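Acetyltransferase (Agrobacterium tumefaciens str. C58, PDB 2G3A) transfers an acetyl group from acetyl coenzyme A to an acceptor substrate, with a preference for glucosamine 6-phosphate or dopamine. Local coordinates at residues I56-V68 with L80-I92. Sequence-based numbering, arbitrary orientation.
Sequences IRNDDNSVTGGLV and LLFVPEAMRGQGI
Gly66 and Phe82 face each other as a hydrogen-bonded antiparallel pair, Gly66 N giving to Phe82 O at 2.9 Å and Phe82 N to Gly66 O at 2.8 Å. Val68 and Leu80 repeat the pattern, and between them Leu67 and Leu81 form a non-hydrogen-bonded pair whose CD1 methyls meet at 4.1 Å. On the opposite sheet face Val68 and Leu80 lie side by side, CG2 of Val68 against CD1 of Leu80 (3.9 Å). The Phe82 ring, its CG anti to the backbone N (chi1 180°), brings its edge to Thr64 O and Gly65 CA. Glycine suits position 65, where a beta carbon would collide with Phe82 O and Pro84 CD, and position 66, where the backbone angles would press one against the preceding carbonyl.

Beyond the ladder side-chain packing takes over. Pro84 CG lies 3.3 Å from Thr64 O, and its ring crosses the Thr64 side chain at about a right angle. Branched Ile56 makes apolar contacts with two partners: CG2 touches the selenium of Met87 (selenomethionine) at 3.9 Å, while CD1 meets CG2 of Ile92 at 3.8 Å. Thr64 OG1 bonds to Ile56 O from above the carbonyl plane, adding to the backbone bond from Thr64 N and linking strand 50-57 to strand 63-72.

Farther out, Arg88 grips Val83 O side-on with NE and NH2, which probably steadies the loop before helix 92-106, on which Leu81 and Leu67 pack. Ile56 and Arg57 continue the sheet into a strand of the second subunit. Leu81, Phe82, Val83 and Gly89 probably bind CoA, as in related GNAT enzymes; backbone bonds thus fix the end of strand 75-82 in the sheet, while Ile56 packs on Met87 and Ile92, which flank the glycine-containing loop of that probable site.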
loop_
_atom_site.group_PDB
_atom_site.type_symbol
_atom_site.label_atom_id
_atom_site.label_comp_id
_atom_site.label_asym_id
_atom_site.label_seq_id
_atom_site.Cartn_x
_atom_site.Cartn_y
_atom_site.Cartn_z
ATOM N N ILE A 56 -5.791 -5.206 20.062
ATOM C CA ILE A 56 -6.352 -4.766 21.320
ATOM C C ILE A 56 -7.549 -5.676 21.570
ATOM O O ILE A 56 -8.487 -5.683 20.777
ATOM C CB ILE A 56 -6.812 -3.300 21.234
ATOM C CG1 ILE A 56 -5.616 -2.387 20.884
ATOM C CG2 ILE A 56 -7.500 -2.898 22.541
ATOM C CD1 ILE A 56 -5.972 -0.903 20.694
ATOM N N ARG A 57 -7.500 -6.435 22.662
ATOM C CA ARG A 57 -8.506 -7.454 22.964
ATOM C C ARG A 57 -9.178 -7.259 24.328
ATOM O O ARG A 57 -8.514 -7.020 25.333
ATOM C CB ARG A 57 -7.889 -8.852 22.861
ATOM C CG ARG A 57 -7.471 -9.230 21.451
ATOM C CD ARG A 57 -6.621 -10.481 21.470
ATOM N NE ARG A 57 -6.217 -10.917 20.132
ATOM C CZ ARG A 57 -6.944 -11.703 19.335
ATOM N NH1 ARG A 57 -8.143 -12.121 19.714
ATOM N NH2 ARG A 57 -6.474 -12.053 18.141
ATOM N N ASN A 58 -10.502 -7.360 24.347
ATOM C CA ASN A 58 -11.269 -7.221 25.588
ATOM C C ASN A 58 -11.212 -8.476 26.473
ATOM O O ASN A 58 -10.460 -9.416 26.189
ATOM C CB ASN A 58 -12.722 -6.816 25.288
ATOM C CG ASN A 58 -13.473 -7.847 24.435
ATOM O OD1 ASN A 58 -14.371 -7.491 23.673
ATOM N ND2 ASN A 58 -13.110 -9.116 24.564
ATOM N N ASP A 59 -12.018 -8.485 27.533
ATOM C CA ASP A 59 -12.060 -9.609 28.478
ATOM C C ASP A 59 -12.456 -10.962 27.877
ATOM O O ASP A 59 -12.083 -12.003 28.418
ATOM C CB ASP A 59 -12.955 -9.279 29.684
ATOM C CG ASP A 59 -12.193 -8.586 30.814
ATOM O OD1 ASP A 59 -12.856 -7.975 31.680
ATOM O OD2 ASP A 59 -10.941 -8.652 30.847
ATOM N N ASP A 60 -13.222 -10.957 26.788
ATOM C CA ASP A 60 -13.549 -12.212 26.102
ATOM C C ASP A 60 -12.734 -12.474 24.827
ATOM O O ASP A 60 -13.172 -13.208 23.940
ATOM C CB ASP A 60 -15.064 -12.382 25.871
ATOM C CG ASP A 60 -15.715 -11.166 25.245
ATOM O OD1 ASP A 60 -15.203 -10.662 24.224
ATOM O OD2 ASP A 60 -16.761 -10.727 25.772
ATOM N N ASN A 61 -11.547 -11.869 24.760
ATOM C CA ASN A 61 -10.567 -12.102 23.687
ATOM C C ASN A 61 -10.943 -11.531 22.297
ATOM O O ASN A 61 -10.266 -11.806 21.299
ATOM C CB ASN A 61 -10.193 -13.598 23.617
ATOM C CG ASN A 61 -8.891 -13.845 22.880
ATOM O OD1 ASN A 61 -7.838 -13.319 23.254
ATOM N ND2 ASN A 61 -8.956 -14.647 21.822
ATOM N N SER A 62 -12.004 -10.726 22.235
ATOM C CA SER A 62 -12.401 -10.072 20.979
ATOM C C SER A 62 -11.465 -8.921 20.616
ATOM O O SER A 62 -11.109 -8.123 21.473
ATOM C CB SER A 62 -13.836 -9.550 21.057
ATOM O OG SER A 62 -14.764 -10.583 20.778
ATOM N N VAL A 63 -11.094 -8.847 19.337
ATOM C CA VAL A 63 -10.308 -7.741 18.791
ATOM C C VAL A 63 -11.214 -6.523 18.614
ATOM O O VAL A 63 -12.229 -6.583 17.904
ATOM C CB VAL A 63 -9.655 -8.127 17.431
ATOM C CG1 VAL A 63 -8.821 -6.970 16.849
ATOM C CG2 VAL A 63 -8.808 -9.383 17.580
ATOM N N THR A 64 -10.845 -5.430 19.276
ATOM C CA THR A 64 -11.593 -4.169 19.210
ATOM C C THR A 64 -10.843 -3.109 18.380
ATOM O O THR A 64 -11.398 -2.068 18.015
ATOM C CB THR A 64 -11.846 -3.603 20.623
ATOM O OG1 THR A 64 -10.592 -3.395 21.285
ATOM C CG2 THR A 64 -12.713 -4.556 21.461
ATOM N N GLY A 65 -9.581 -3.380 18.079
ATOM C CA GLY A 65 -8.745 -2.410 17.373
ATOM C C GLY A 65 -7.308 -2.901 17.317
ATOM O O GLY A 65 -7.034 -4.072 17.608
ATOM N N GLY A 66 -6.394 -2.008 16.955
ATOM C CA GLY A 66 -4.978 -2.350 16.904
ATOM C C GLY A 66 -4.240 -1.822 15.693
ATOM O O GLY A 66 -4.668 -0.863 15.066
ATOM N N LEU A 67 -3.133 -2.489 15.372
ATOM C CA LEU A 67 -2.238 -2.089 14.315
ATOM C C LEU A 67 -1.927 -3.309 13.449
ATOM O O LEU A 67 -1.698 -4.419 13.964
ATOM C CB LEU A 67 -0.963 -1.464 14.920
ATOM C CG LEU A 67 0.163 -0.977 14.008
ATOM C CD1 LEU A 67 0.982 0.118 14.702
ATOM C CD2 LEU A 67 1.077 -2.121 13.495
ATOM N N VAL A 68 -1.964 -3.097 12.136
ATOM C CA VAL A 68 -1.589 -4.118 11.152
ATOM C C VAL A 68 -0.435 -3.580 10.325
ATOM O O VAL A 68 -0.518 -2.479 9.763
ATOM C CB VAL A 68 -2.780 -4.491 10.231
ATOM C CG1 VAL A 68 -2.363 -5.538 9.166
ATOM C CG2 VAL A 68 -3.948 -5.026 11.054
ATOM N N LEU A 80 -2.486 -0.438 8.862
ATOM C CA LEU A 80 -3.751 -0.041 9.463
ATOM C C LEU A 80 -3.530 0.239 10.926
ATOM O O LEU A 80 -2.757 -0.454 11.570
ATOM C CB LEU A 80 -4.807 -1.151 9.349
ATOM C CG LEU A 80 -5.129 -1.840 8.014
ATOM C CD1 LEU A 80 -5.924 -3.112 8.289
ATOM C CD2 LEU A 80 -5.914 -0.930 7.092
ATOM N N LEU A 81 -4.245 1.233 11.446
ATOM C CA LEU A 81 -4.264 1.505 12.873
ATOM C C LEU A 81 -5.634 2.003 13.234
ATOM O O LEU A 81 -6.097 3.004 12.673
ATOM C CB LEU A 81 -3.215 2.558 13.241
ATOM C CG LEU A 81 -2.803 2.721 14.708
ATOM C CD1 LEU A 81 -1.450 3.405 14.806
ATOM C CD2 LEU A 81 -3.846 3.483 15.552
ATOM N N PHE A 82 -6.288 1.300 14.165
ATOM C CA PHE A 82 -7.597 1.704 14.645
ATOM C C PHE A 82 -7.679 1.681 16.172
ATOM O O PHE A 82 -7.374 0.675 16.825
ATOM C CB PHE A 82 -8.704 0.824 14.037
ATOM C CG PHE A 82 -10.089 1.188 14.505
ATOM C CD1 PHE A 82 -10.788 2.238 13.906
ATOM C CD2 PHE A 82 -10.690 0.500 15.554
ATOM C CE1 PHE A 82 -12.046 2.586 14.334
ATOM C CE2 PHE A 82 -11.976 0.853 16.004
ATOM C CZ PHE A 82 -12.650 1.892 15.391
ATOM N N VAL A 83 -8.104 2.802 16.737
ATOM C CA VAL A 83 -8.349 2.894 18.165
ATOM C C VAL A 83 -9.858 2.959 18.400
ATOM O O VAL A 83 -10.528 3.799 17.816
ATOM C CB VAL A 83 -7.616 4.122 18.779
ATOM C CG1 VAL A 83 -7.973 4.284 20.244
ATOM C CG2 VAL A 83 -6.098 3.976 18.612
ATOM N N PRO A 84 -10.404 2.053 19.242
ATOM C CA PRO A 84 -11.842 2.071 19.549
ATOM C C PRO A 84 -12.301 3.413 20.130
ATOM O O PRO A 84 -11.557 4.071 20.855
ATOM C CB PRO A 84 -11.996 0.956 20.590
ATOM C CG PRO A 84 -10.814 0.087 20.399
ATOM C CD PRO A 84 -9.704 0.972 19.959
ATOM N N GLU A 85 -13.522 3.819 19.804
ATOM C CA GLU A 85 -14.032 5.124 20.226
ATOM C C GLU A 85 -13.825 5.403 21.725
ATOM O O GLU A 85 -13.399 6.500 22.104
ATOM C CB GLU A 85 -15.507 5.271 19.849
ATOM C CG GLU A 85 -15.968 6.724 19.724
ATOM C CD GLU A 85 -17.457 6.836 19.408
ATOM O OE1 GLU A 85 -17.827 6.772 18.215
ATOM O OE2 GLU A 85 -18.252 6.985 20.360
ATOM N N ALA A 86 -14.101 4.399 22.562
ATOM C CA ALA A 86 -14.003 4.541 24.020
ATOM C C ALA A 86 -12.577 4.797 24.523
ATOM O O ALA A 86 -12.386 5.297 25.639
ATOM C CB ALA A 86 -14.610 3.323 24.722
HETATM N N MSE A 87 -11.585 4.461 23.698
HETATM C CA MSE A 87 -10.191 4.569 24.101
HETATM C C MSE A 87 -9.448 5.726 23.443
HETATM O O MSE A 87 -8.219 5.766 23.477
HETATM C CB MSE A 87 -9.454 3.268 23.795
HETATM C CG MSE A 87 -10.054 2.023 24.406
HETATM SE SE MSE A 87 -8.982 0.515 23.811
HETATM C CE MSE A 87 -7.482 0.627 25.117
ATOM N N ARG A 88 -10.167 6.668 22.838
ATOM C CA ARG A 88 -9.477 7.762 22.143
ATOM C C ARG A 88 -9.094 8.913 23.075
ATOM O O ARG A 88 -9.686 9.076 24.146
ATOM C CB ARG A 88 -10.272 8.242 20.929
ATOM C CG ARG A 88 -10.227 7.241 19.785
ATOM C CD ARG A 88 -11.140 7.630 18.657
ATOM N NE ARG A 88 -11.525 6.450 17.894
ATOM C CZ ARG A 88 -12.602 6.367 17.122
ATOM N NH1 ARG A 88 -13.427 7.404 16.989
ATOM N NH2 ARG A 88 -12.853 5.233 16.491
ATOM N N GLY A 89 -8.086 9.679 22.662
ATOM C CA GLY A 89 -7.526 10.760 23.479
ATOM C C GLY A 89 -6.806 10.271 24.726
ATOM O O GLY A 89 -6.844 10.925 25.772
ATOM N N GLN A 90 -6.146 9.121 24.618
ATOM C CA GLN A 90 -5.581 8.424 25.774
ATOM C C GLN A 90 -4.214 7.799 25.455
ATOM O O GLN A 90 -3.778 6.863 26.126
ATOM C CB GLN A 90 -6.573 7.348 26.259
ATOM C CG GLN A 90 -7.782 7.918 27.016
ATOM C CD GLN A 90 -8.975 6.981 27.067
ATOM O OE1 GLN A 90 -8.857 5.821 27.462
ATOM N NE2 GLN A 90 -10.144 7.491 26.677
ATOM N N GLY A 91 -3.551 8.316 24.422
ATOM C CA GLY A 91 -2.232 7.827 24.008
ATOM C C GLY A 91 -2.190 6.406 23.472
ATOM O O GLY A 91 -1.128 5.769 23.468
ATOM N N ILE A 92 -3.335 5.901 23.013
ATOM C CA ILE A 92 -3.395 4.521 22.538
ATOM C C ILE A 92 -2.766 4.341 21.154
ATOM O O ILE A 92 -2.050 3.367 20.928
ATOM C CB ILE A 92 -4.837 3.934 22.558
ATOM C CG1 ILE A 92 -5.404 3.931 23.975
ATOM C CG2 ILE A 92 -4.853 2.516 21.928
ATOM C CD1 ILE A 92 -4.512 3.287 25.029
#